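Local coordinates for LPXTG cell wall surface protein (Streptococcus gordonii, PDB 4IGB) that is an LPXTG-anchored surface protein of a streptococcus, represented here by its N-terminal N1 and N2 region, and probably serves in adhesion, at residues K208-V213 against S241-Q246; L92-I97 against A107-N112. All blocks are in the same frame, centred on the assembly; numbering follows the deposited sequence.

Contact 1. Residues K208-V213 against S241-Q246; sequences KETFYV and SWIATQ
The Phe211 and Trp242 rings lie side by side, pointing the same way: Trp242 CE3 sits at the edge of the Phe211 ring, near its plane, 4.0 Å from Phe211 CD2. The indole's own edge receives Val213, whose CG2 comes within 3.8 Å of Trp242 CZ3, and the carbonyl oxygen of Phe211. Beyond these segments Tyr216 meets Trp242 edge-to-face, Leu262 touches both rings, and NE1 is hydrogen-bonded to Gln233.

On the other face of the sheet the Tyr212 ring stands away from the partner strand, its CG between the backbone N and the carbonyl carbon (chi1 63°). Its OH bonds to Asp173, and across the contact Tyr212 CB packs 3.3 Å from Ser241 OG. Thr210 shares this face, its CG2 3.6 Å from Ser241 CB, while OG1 is tied back to Lys208 O.

The backbone evidence is three hydrogen bonds, of which Trp242 N to Phe211 O (2.7 Å) is the shortest and nearly straight at 172°. A last one, Ala244 N to Glu209 O at 3.1 Å, extends the ladder past the strand ends, where a water donates to Ala244 O and accepts a weak hydrogen bond from Lys208 NZ. With axes running at 165°, Phe211 and Trp242 as the hydrogen-bonded pair and its two neighbours non-hydrogen-bonded, this is regular antiparallel sheet with an aromatic face buried in the N-terminal domain.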
ATOM      1  N   LYS B 208     -17.330  19.340  -1.416  1.00 23.83           N
ATOM      2  CA  LYS B 208     -16.491  18.739  -2.439  1.00 19.48           C
ATOM      3  C   LYS B 208     -15.915  17.431  -1.938  1.00 22.19           C
ATOM      4  O   LYS B 208     -15.431  17.342  -0.815  1.00 20.34           O
ATOM      5  CB  LYS B 208     -15.359  19.695  -2.803  1.00 26.48           C
ATOM      6  CG  LYS B 208     -15.844  21.075  -3.248  1.00 36.37           C
ATOM      7  CD  LYS B 208     -14.736  22.114  -3.179  1.00 41.11           C
ATOM      8  CE  LYS B 208     -15.222  23.470  -3.705  1.00 47.95           C
ATOM      9  NZ  LYS B 208     -14.228  24.558  -3.457  1.00 50.36           N
ATOM     10  N   GLU B 209     -15.975  16.418  -2.783  1.00 22.87           N
ATOM     11  CA  GLU B 209     -15.401  15.123  -2.474  1.00 25.03           C
ATOM     12  C   GLU B 209     -13.914  15.260  -2.175  1.00 24.48           C
ATOM     13  O   GLU B 209     -13.163  15.832  -2.968  1.00 22.54           O
ATOM     14  CB  GLU B 209     -15.599  14.183  -3.655  1.00 19.65           C
ATOM     15  CG  GLU B 209     -15.110  12.770  -3.385  1.00 22.25           C
ATOM     16  CD  GLU B 209     -15.489  11.817  -4.497  1.00 26.15           C
ATOM     17  OE1 GLU B 209     -15.816  12.296  -5.610  1.00 21.38           O
ATOM     18  OE2 GLU B 209     -15.475  10.594  -4.250  1.00 25.19           O
ATOM     19  N   THR B 210     -13.499  14.723  -1.033  1.00 22.32           N
ATOM     20  CA  THR B 210     -12.142  14.906  -0.543  1.00 18.82           C
ATOM     21  C   THR B 210     -11.546  13.605  -0.014  1.00 22.90           C
ATOM     22  O   THR B 210     -12.187  12.907   0.787  1.00 22.99           O
ATOM     23  CB  THR B 210     -12.136  15.913   0.614  1.00 24.87           C
ATOM     24  OG1 THR B 210     -12.749  17.132   0.194  1.00 19.39           O
ATOM     25  CG2 THR B 210     -10.716  16.182   1.104  1.00 21.40           C
ATOM     26  N   PHE B 211     -10.334  13.284  -0.472  1.00 20.25           N
ATOM     27  CA  PHE B 211      -9.511  12.220   0.108  1.00 13.30           C
ATOM     28  C   PHE B 211      -8.383  12.884   0.870  1.00 21.59           C
ATOM     29  O   PHE B 211      -7.785  13.852   0.378  1.00 20.21           O
ATOM     30  CB  PHE B 211      -8.890  11.357  -0.997  1.00 14.97           C
ATOM     31  CG  PHE B 211      -7.976  10.257  -0.481  1.00 17.84           C
ATOM     32  CD1 PHE B 211      -8.502   9.048  -0.022  1.00 18.25           C
ATOM     33  CD2 PHE B 211      -6.603  10.421  -0.477  1.00 17.58           C
ATOM     34  CE1 PHE B 211      -7.657   8.028   0.447  1.00 17.19           C
ATOM     35  CE2 PHE B 211      -5.756   9.414  -0.016  1.00 18.08           C
ATOM     36  CZ  PHE B 211      -6.288   8.213   0.446  1.00 20.26           C
ATOM     37  N   TYR B 212      -8.078  12.388   2.067  1.00 17.97           N
ATOM     38  CA  TYR B 212      -6.961  12.960   2.793  1.00 15.28           C
ATOM     39  C   TYR B 212      -6.090  11.942   3.503  1.00 19.64           C
ATOM     40  O   TYR B 212      -6.505  10.822   3.748  1.00 20.43           O
ATOM     41  CB  TYR B 212      -7.426  14.040   3.757  1.00 16.39           C
ATOM     42  CG  TYR B 212      -8.354  13.606   4.872  1.00 18.17           C
ATOM     43  CD1 TYR B 212      -9.732  13.779   4.765  1.00 18.93           C
ATOM     44  CD2 TYR B 212      -7.847  13.081   6.060  1.00 18.83           C
ATOM     45  CE1 TYR B 212     -10.576  13.416   5.795  1.00 17.21           C
ATOM     46  CE2 TYR B 212      -8.677  12.734   7.096  1.00 19.37           C
ATOM     47  CZ  TYR B 212     -10.038  12.897   6.963  1.00 25.02           C
ATOM     48  OH  TYR B 212     -10.867  12.536   8.003  1.00 24.99           O
ATOM     49  N   VAL B 213      -4.870  12.349   3.807  1.00 14.38           N
ATOM     50  CA  VAL B 213      -3.951  11.535   4.573  1.00 12.82           C
ATOM     51  C   VAL B 213      -3.521  12.365   5.761  1.00 18.53           C
ATOM     52  O   VAL B 213      -2.979  13.453   5.595  1.00 17.24           O
ATOM     53  CB  VAL B 213      -2.722  11.173   3.747  1.00 17.91           C
ATOM     54  CG1 VAL B 213      -1.713  10.392   4.586  1.00 12.41           C
ATOM     55  CG2 VAL B 213      -3.140  10.395   2.497  1.00 19.09           C
ATOM     56  N   SER B 241      -5.096  17.196   2.035  1.00 18.46           N
ATOM     57  CA  SER B 241      -6.318  16.756   1.370  1.00 17.66           C
ATOM     58  C   SER B 241      -6.214  16.942  -0.126  1.00 22.57           C
ATOM     59  O   SER B 241      -5.567  17.877  -0.598  1.00 19.68           O
ATOM     60  CB  SER B 241      -7.516  17.560   1.869  1.00 20.22           C
ATOM     61  OG  SER B 241      -7.785  17.299   3.234  1.00 19.62           O
ATOM     62  N   TRP B 242      -6.861  16.053  -0.869  1.00 18.34           N
ATOM     63  CA  TRP B 242      -6.971  16.200  -2.309  1.00 17.87           C
ATOM     64  C   TRP B 242      -8.427  16.430  -2.660  1.00 24.99           C
ATOM     65  O   TRP B 242      -9.279  15.576  -2.405  1.00 24.64           O
ATOM     66  CB  TRP B 242      -6.365  14.990  -3.023  1.00 12.30           C
ATOM     67  CG  TRP B 242      -4.883  15.014  -2.900  1.00 18.92           C
ATOM     68  CD1 TRP B 242      -3.996  15.624  -3.749  1.00 17.97           C
ATOM     69  CD2 TRP B 242      -4.095  14.463  -1.831  1.00 20.60           C
ATOM     70  NE1 TRP B 242      -2.711  15.459  -3.290  1.00 20.25           N
ATOM     71  CE2 TRP B 242      -2.745  14.748  -2.114  1.00 19.67           C
ATOM     72  CE3 TRP B 242      -4.401  13.742  -0.672  1.00 20.69           C
ATOM     73  CZ2 TRP B 242      -1.706  14.337  -1.289  1.00 16.72           C
ATOM     74  CZ3 TRP B 242      -3.358  13.327   0.148  1.00 20.42           C
ATOM     75  CH2 TRP B 242      -2.033  13.628  -0.165  1.00 22.03           C
ATOM     76  N   ILE B 243      -8.715  17.602  -3.218  1.00 19.00           N
ATOM     77  CA  ILE B 243     -10.089  18.079  -3.299  1.00 17.73           C
ATOM     78  C   ILE B 243     -10.568  18.168  -4.738  1.00 23.36           C
ATOM     79  O   ILE B 243      -9.857  18.679  -5.596  1.00 23.43           O
ATOM     80  CB  ILE B 243     -10.224  19.433  -2.599  1.00 24.53           C
ATOM     81  CG1 ILE B 243      -9.767  19.297  -1.137  1.00 21.37           C
ATOM     82  CG2 ILE B 243     -11.671  19.945  -2.681  1.00 20.71           C
ATOM     83  CD1 ILE B 243      -9.462  20.609  -0.441  1.00 25.27           C
ATOM     84  N   ALA B 244     -11.762  17.637  -4.994  1.00 20.78           N
ATOM     85  CA  ALA B 244     -12.336  17.610  -6.338  1.00 22.95           C
ATOM     86  C   ALA B 244     -12.497  19.001  -6.939  1.00 25.18           C
ATOM     87  O   ALA B 244     -12.851  19.952  -6.245  1.00 22.35           O
ATOM     88  CB  ALA B 244     -13.678  16.897  -6.331  1.00 19.97           C
ATOM     89  N   THR B 245     -12.248  19.112  -8.240  1.00 24.79           N
ATOM     90  CA  THR B 245     -12.501  20.365  -8.947  1.00 21.69           C
ATOM     91  C   THR B 245     -13.407  20.198 -10.167  1.00 34.78           C
ATOM     92  O   THR B 245     -14.000  21.169 -10.631  1.00 33.58           O
ATOM     93  CB  THR B 245     -11.199  21.074  -9.382  1.00 24.61           C
ATOM     94  OG1 THR B 245     -10.469  20.232 -10.286  1.00 27.40           O
ATOM     95  CG2 THR B 245     -10.333  21.389  -8.172  1.00 24.51           C
ATOM     96  N   GLN B 246     -13.523  18.980 -10.688  1.00 32.84           N
ATOM     97  CA  GLN B 246     -14.326  18.779 -11.890  1.00 32.06           C
ATOM     98  C   GLN B 246     -14.717  17.328 -12.117  1.00 35.46           C
ATOM     99  O   GLN B 246     -14.082  16.409 -11.599  1.00 32.38           O
ATOM    100  CB  GLN B 246     -13.587  19.312 -13.119  1.00 31.60           C
ATOM    101  CG  GLN B 246     -12.210  18.691 -13.330  1.00 34.01           C
ATOM    102  CD  GLN B 246     -11.631  19.009 -14.703  1.00 49.78           C
ATOM    103  OE1 GLN B 246     -10.982  20.045 -14.906  1.00 40.52           O
ATOM    104  NE2 GLN B 246     -11.862  18.111 -15.656  1.00 47.24           N
TER
HETATM  105  O   HOH W   1     -12.582  22.688  -5.704  1.00 43.75           O

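Contact 2. Residues L92-I97 against A107-N112; sequences LKFTNI and AYLNFN
Lys93 and Tyr108 are brought alongside each other by their first torsions: Lys93 CG is anti to its backbone N (chi1 -179°), with the chain extended beyond it, whereas Tyr108 CG is anti to its carbonyl carbon (chi1 -64°). As a cross-strand pair both leave the same face of the sheet, and these torsions lay the lysine methylenes along the CE1 side of the ring toward the hydroxyl. Lys93 CG lies 3.6 Å from Tyr108 CE1, and Lys93 CE is 3.4 Å from Tyr108 OH. The approach to the ring is oblique.

The opposite face is apolar. Phe94 CB meets Ala107 CB at 4.0 Å, and the Phe94 ring edge, through CE2, faces Leu109 CB. Ile97 also reaches the Ala107 methyl, its CD1 3.8 Å from Ala107 CB, roughly at right angles to the approach of Phe94.

Four backbone hydrogen bonds fix the register, two in each of the hydrogen-bonded pairs Leu92–Leu109 and Phe94–Ala107. Phe94 N to Ala107 O is 2.7 Å, and Ala107 N returns a bond to Phe94 O. Between them, the non-hydrogen-bonded pair Lys93–Tyr108 adds CA-H...O contacts, including Lys93 CA to Ala107 O at 3.3 Å.

The two segments belong to the hairpin of strands 84-100 and 103-118. Strand 38-43 flanks it beyond 84-100, with Val40 touching Leu92 and Val38 touching Phe94; strand 170-182 flanks it beyond 103-118, supplying Glu179 to the backbone of Tyr108 and Arg181 as a cation-pi partner to its ring.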
ATOM      1  N   LEU B  92     -12.062  -4.053  10.894  1.00 14.68           N
ATOM      2  CA  LEU B  92     -12.142  -5.209  10.006  1.00 16.68           C
ATOM      3  C   LEU B  92     -10.812  -5.898   9.800  1.00 15.69           C
ATOM      4  O   LEU B  92      -9.762  -5.285   9.872  1.00 14.65           O
ATOM      5  CB  LEU B  92     -12.645  -4.781   8.618  1.00 14.91           C
ATOM      6  CG  LEU B  92     -14.001  -4.078   8.620  1.00 21.51           C
ATOM      7  CD1 LEU B  92     -14.274  -3.496   7.250  1.00 22.58           C
ATOM      8  CD2 LEU B  92     -15.090  -5.063   9.032  1.00 17.74           C
ATOM      9  N   LYS B  93     -10.877  -7.169   9.450  1.00 14.49           N
ATOM     10  CA  LYS B  93      -9.708  -7.870   8.974  1.00 15.57           C
ATOM     11  C   LYS B  93     -10.031  -8.540   7.637  1.00 21.01           C
ATOM     12  O   LYS B  93     -11.094  -9.143   7.484  1.00 17.22           O
ATOM     13  CB  LYS B  93      -9.261  -8.911  10.002  1.00 15.27           C
ATOM     14  CG  LYS B  93      -8.024  -9.666   9.600  1.00 18.72           C
ATOM     15  CD  LYS B  93      -7.710 -10.772  10.584  1.00 22.08           C
ATOM     16  CE  LYS B  93      -6.545 -11.634  10.076  1.00 25.65           C
ATOM     17  NZ  LYS B  93      -6.064 -12.552  11.154  1.00 28.15           N
ATOM     18  N   PHE B  94      -9.127  -8.403   6.666  1.00 18.02           N
ATOM     19  CA  PHE B  94      -9.179  -9.218   5.464  1.00 13.85           C
ATOM     20  C   PHE B  94      -8.055 -10.226   5.559  1.00 15.12           C
ATOM     21  O   PHE B  94      -6.895  -9.854   5.567  1.00 16.15           O
ATOM     22  CB  PHE B  94      -9.033  -8.369   4.198  1.00 17.11           C
ATOM     23  CG  PHE B  94     -10.134  -7.369   4.009  1.00 13.61           C
ATOM     24  CD1 PHE B  94     -11.201  -7.642   3.170  1.00 16.91           C
ATOM     25  CD2 PHE B  94     -10.093  -6.144   4.662  1.00 19.47           C
ATOM     26  CE1 PHE B  94     -12.229  -6.712   2.997  1.00 17.21           C
ATOM     27  CE2 PHE B  94     -11.119  -5.210   4.506  1.00 20.11           C
ATOM     28  CZ  PHE B  94     -12.185  -5.497   3.662  1.00 20.82           C
ATOM     29  N   THR B  95      -8.406 -11.506   5.649  1.00 16.65           N
ATOM     30  CA  THR B  95      -7.414 -12.554   5.854  1.00 20.10           C
ATOM     31  C   THR B  95      -6.910 -13.171   4.540  1.00 20.92           C
ATOM     32  O   THR B  95      -7.697 -13.526   3.669  1.00 24.33           O
ATOM     33  CB  THR B  95      -7.971 -13.695   6.750  1.00 21.29           C
ATOM     34  OG1 THR B  95      -8.405 -13.161   8.004  1.00 20.82           O
ATOM     35  CG2 THR B  95      -6.892 -14.742   7.014  1.00 17.53           C
ATOM     36  N   ASN B  96      -5.596 -13.342   4.435  1.00 21.32           N
ATOM     37  CA  ASN B  96      -4.983 -13.938   3.255  1.00 16.15           C
ATOM     38  C   ASN B  96      -5.365 -13.193   1.982  1.00 18.77           C
ATOM     39  O   ASN B  96      -6.071 -13.727   1.129  1.00 20.31           O
ATOM     40  CB  ASN B  96      -5.360 -15.417   3.127  1.00 11.54           C
ATOM     41  CG  ASN B  96      -4.545 -16.117   2.072  1.00 26.59           C
ATOM     42  OD1 ASN B  96      -3.523 -15.591   1.626  1.00 24.71           O
ATOM     43  ND2 ASN B  96      -4.989 -17.302   1.656  1.00 21.46           N
ATOM     44  N   ILE B  97      -4.886 -11.959   1.871  1.00 17.16           N
ATOM     45  CA  ILE B  97      -5.219 -11.084   0.760  1.00 21.90           C
ATOM     46  C   ILE B  97      -4.225 -11.293  -0.361  1.00 25.68           C
ATOM     47  O   ILE B  97      -4.356 -10.707  -1.436  1.00 16.99           O
ATOM     48  CB  ILE B  97      -5.182  -9.598   1.184  1.00 25.67           C
ATOM     49  CG1 ILE B  97      -3.747  -9.145   1.458  1.00 19.32           C
ATOM     50  CG2 ILE B  97      -6.085  -9.351   2.402  1.00 13.58           C
ATOM     51  CD1 ILE B  97      -3.671  -7.731   2.041  1.00 17.62           C
ATOM     52  N   ALA B 107      -4.863  -7.887   5.717  1.00 14.88           N
ATOM     53  CA  ALA B 107      -5.160  -6.467   5.810  1.00 18.34           C
ATOM     54  C   ALA B 107      -6.040  -6.179   7.017  1.00 19.62           C
ATOM     55  O   ALA B 107      -6.904  -6.977   7.387  1.00 16.56           O
ATOM     56  CB  ALA B 107      -5.839  -5.972   4.552  1.00 13.41           C
ATOM     57  N   TYR B 108      -5.815  -5.024   7.620  1.00 15.10           N
ATOM     58  CA  TYR B 108      -6.677  -4.547   8.688  1.00 19.03           C
ATOM     59  C   TYR B 108      -7.197  -3.189   8.264  1.00 19.86           C
ATOM     60  O   TYR B 108      -6.444  -2.363   7.758  1.00 21.77           O
ATOM     61  CB  TYR B 108      -5.904  -4.475  10.009  1.00 21.99           C
ATOM     62  CG  TYR B 108      -5.457  -5.842  10.456  1.00 25.04           C
ATOM     63  CD1 TYR B 108      -6.210  -6.573  11.363  1.00 17.18           C
ATOM     64  CD2 TYR B 108      -4.316  -6.426   9.927  1.00 23.82           C
ATOM     65  CE1 TYR B 108      -5.827  -7.833  11.764  1.00 19.50           C
ATOM     66  CE2 TYR B 108      -3.916  -7.700  10.327  1.00 26.06           C
ATOM     67  CZ  TYR B 108      -4.683  -8.393  11.238  1.00 24.49           C
ATOM     68  OH  TYR B 108      -4.316  -9.648  11.634  1.00 22.81           O
ATOM     69  N   LEU B 109      -8.492  -2.975   8.446  1.00 16.67           N
ATOM     70  CA  LEU B 109      -9.109  -1.713   8.089  1.00 15.00           C
ATOM     71  C   LEU B 109      -9.912  -1.229   9.290  1.00 19.44           C
ATOM     72  O   LEU B 109     -10.954  -1.788   9.627  1.00 16.14           O
ATOM     73  CB  LEU B 109     -10.016  -1.879   6.862  1.00 21.52           C
ATOM     74  CG  LEU B 109     -10.458  -0.582   6.191  1.00 19.50           C
ATOM     75  CD1 LEU B 109      -9.245   0.118   5.638  1.00 18.04           C
ATOM     76  CD2 LEU B 109     -11.484  -0.853   5.083  1.00 19.72           C
ATOM     77  N   ASN B 110      -9.403  -0.199   9.948  1.00 13.62           N
ATOM     78  CA  ASN B 110     -10.066   0.337  11.122  1.00 18.47           C
ATOM     79  C   ASN B 110     -10.670   1.715  10.869  1.00 19.85           C
ATOM     80  O   ASN B 110      -9.980   2.651  10.432  1.00 16.69           O
ATOM     81  CB  ASN B 110      -9.110   0.363  12.321  1.00 20.09           C
ATOM     82  CG  ASN B 110      -9.848   0.565  13.632  1.00 33.87           C
ATOM     83  OD1 ASN B 110     -10.578  -0.317  14.083  1.00 44.39           O
ATOM     84  ND2 ASN B 110      -9.699   1.738  14.227  1.00 35.13           N
ATOM     85  N   PHE B 111     -11.970   1.824  11.106  1.00 19.21           N
ATOM     86  CA  PHE B 111     -12.626   3.118  11.119  1.00 17.24           C
ATOM     87  C   PHE B 111     -12.418   3.717  12.491  1.00 18.95           C
ATOM     88  O   PHE B 111     -13.040   3.303  13.463  1.00 16.40           O
ATOM     89  CB  PHE B 111     -14.115   3.005  10.767  1.00 17.72           C
ATOM     90  CG  PHE B 111     -14.359   2.749   9.316  1.00 20.36           C
ATOM     91  CD1 PHE B 111     -14.171   1.479   8.781  1.00 21.55           C
ATOM     92  CD2 PHE B 111     -14.728   3.787   8.467  1.00 22.21           C
ATOM     93  CE1 PHE B 111     -14.369   1.239   7.431  1.00 18.35           C
ATOM     94  CE2 PHE B 111     -14.922   3.552   7.100  1.00 21.45           C
ATOM     95  CZ  PHE B 111     -14.747   2.273   6.593  1.00 17.85           C
ATOM     96  N   ASN B 112     -11.514   4.686  12.570  1.00 17.22           N
ATOM     97  CA  ASN B 112     -11.198   5.321  13.843  1.00 19.33           C
ATOM     98  C   ASN B 112     -12.338   6.217  14.252  1.00 18.50           C
ATOM     99  O   ASN B 112     -12.653   6.339  15.431  1.00 20.07           O
ATOM    100  CB  ASN B 112      -9.923   6.136  13.700  1.00 16.04           C
ATOM    101  CG  ASN B 112      -8.773   5.299  13.170  1.00 27.51           C
ATOM    102  OD1 ASN B 112      -8.437   4.252  13.741  1.00 17.96           O
ATOM    103  ND2 ASN B 112      -8.191   5.729  12.050  1.00 14.07           N
TER

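How the contacts relate
Contacts 1 and 2 are two antiparallel pairings within one eight-stranded sheet of the N-terminal domain. Strands 170-182 and 268-274 lie between them in the strand order, consistent with centres 24 Å apart; their nearest atoms stay about 8 Å from each other, so they do not touch. Contact 2 joins consecutive strands of a hairpin, whereas contact 1 joins strands 210-214 and 239-243, with strands 220-226 and 232-235 in the intervening chain. Contact 1 lies near the bound sodium ion, about 7 Å from the side chain of Glu209. That carboxylate bonds to the backbone N of Asp200, which with Asp198 and Thr248 forms the metal site.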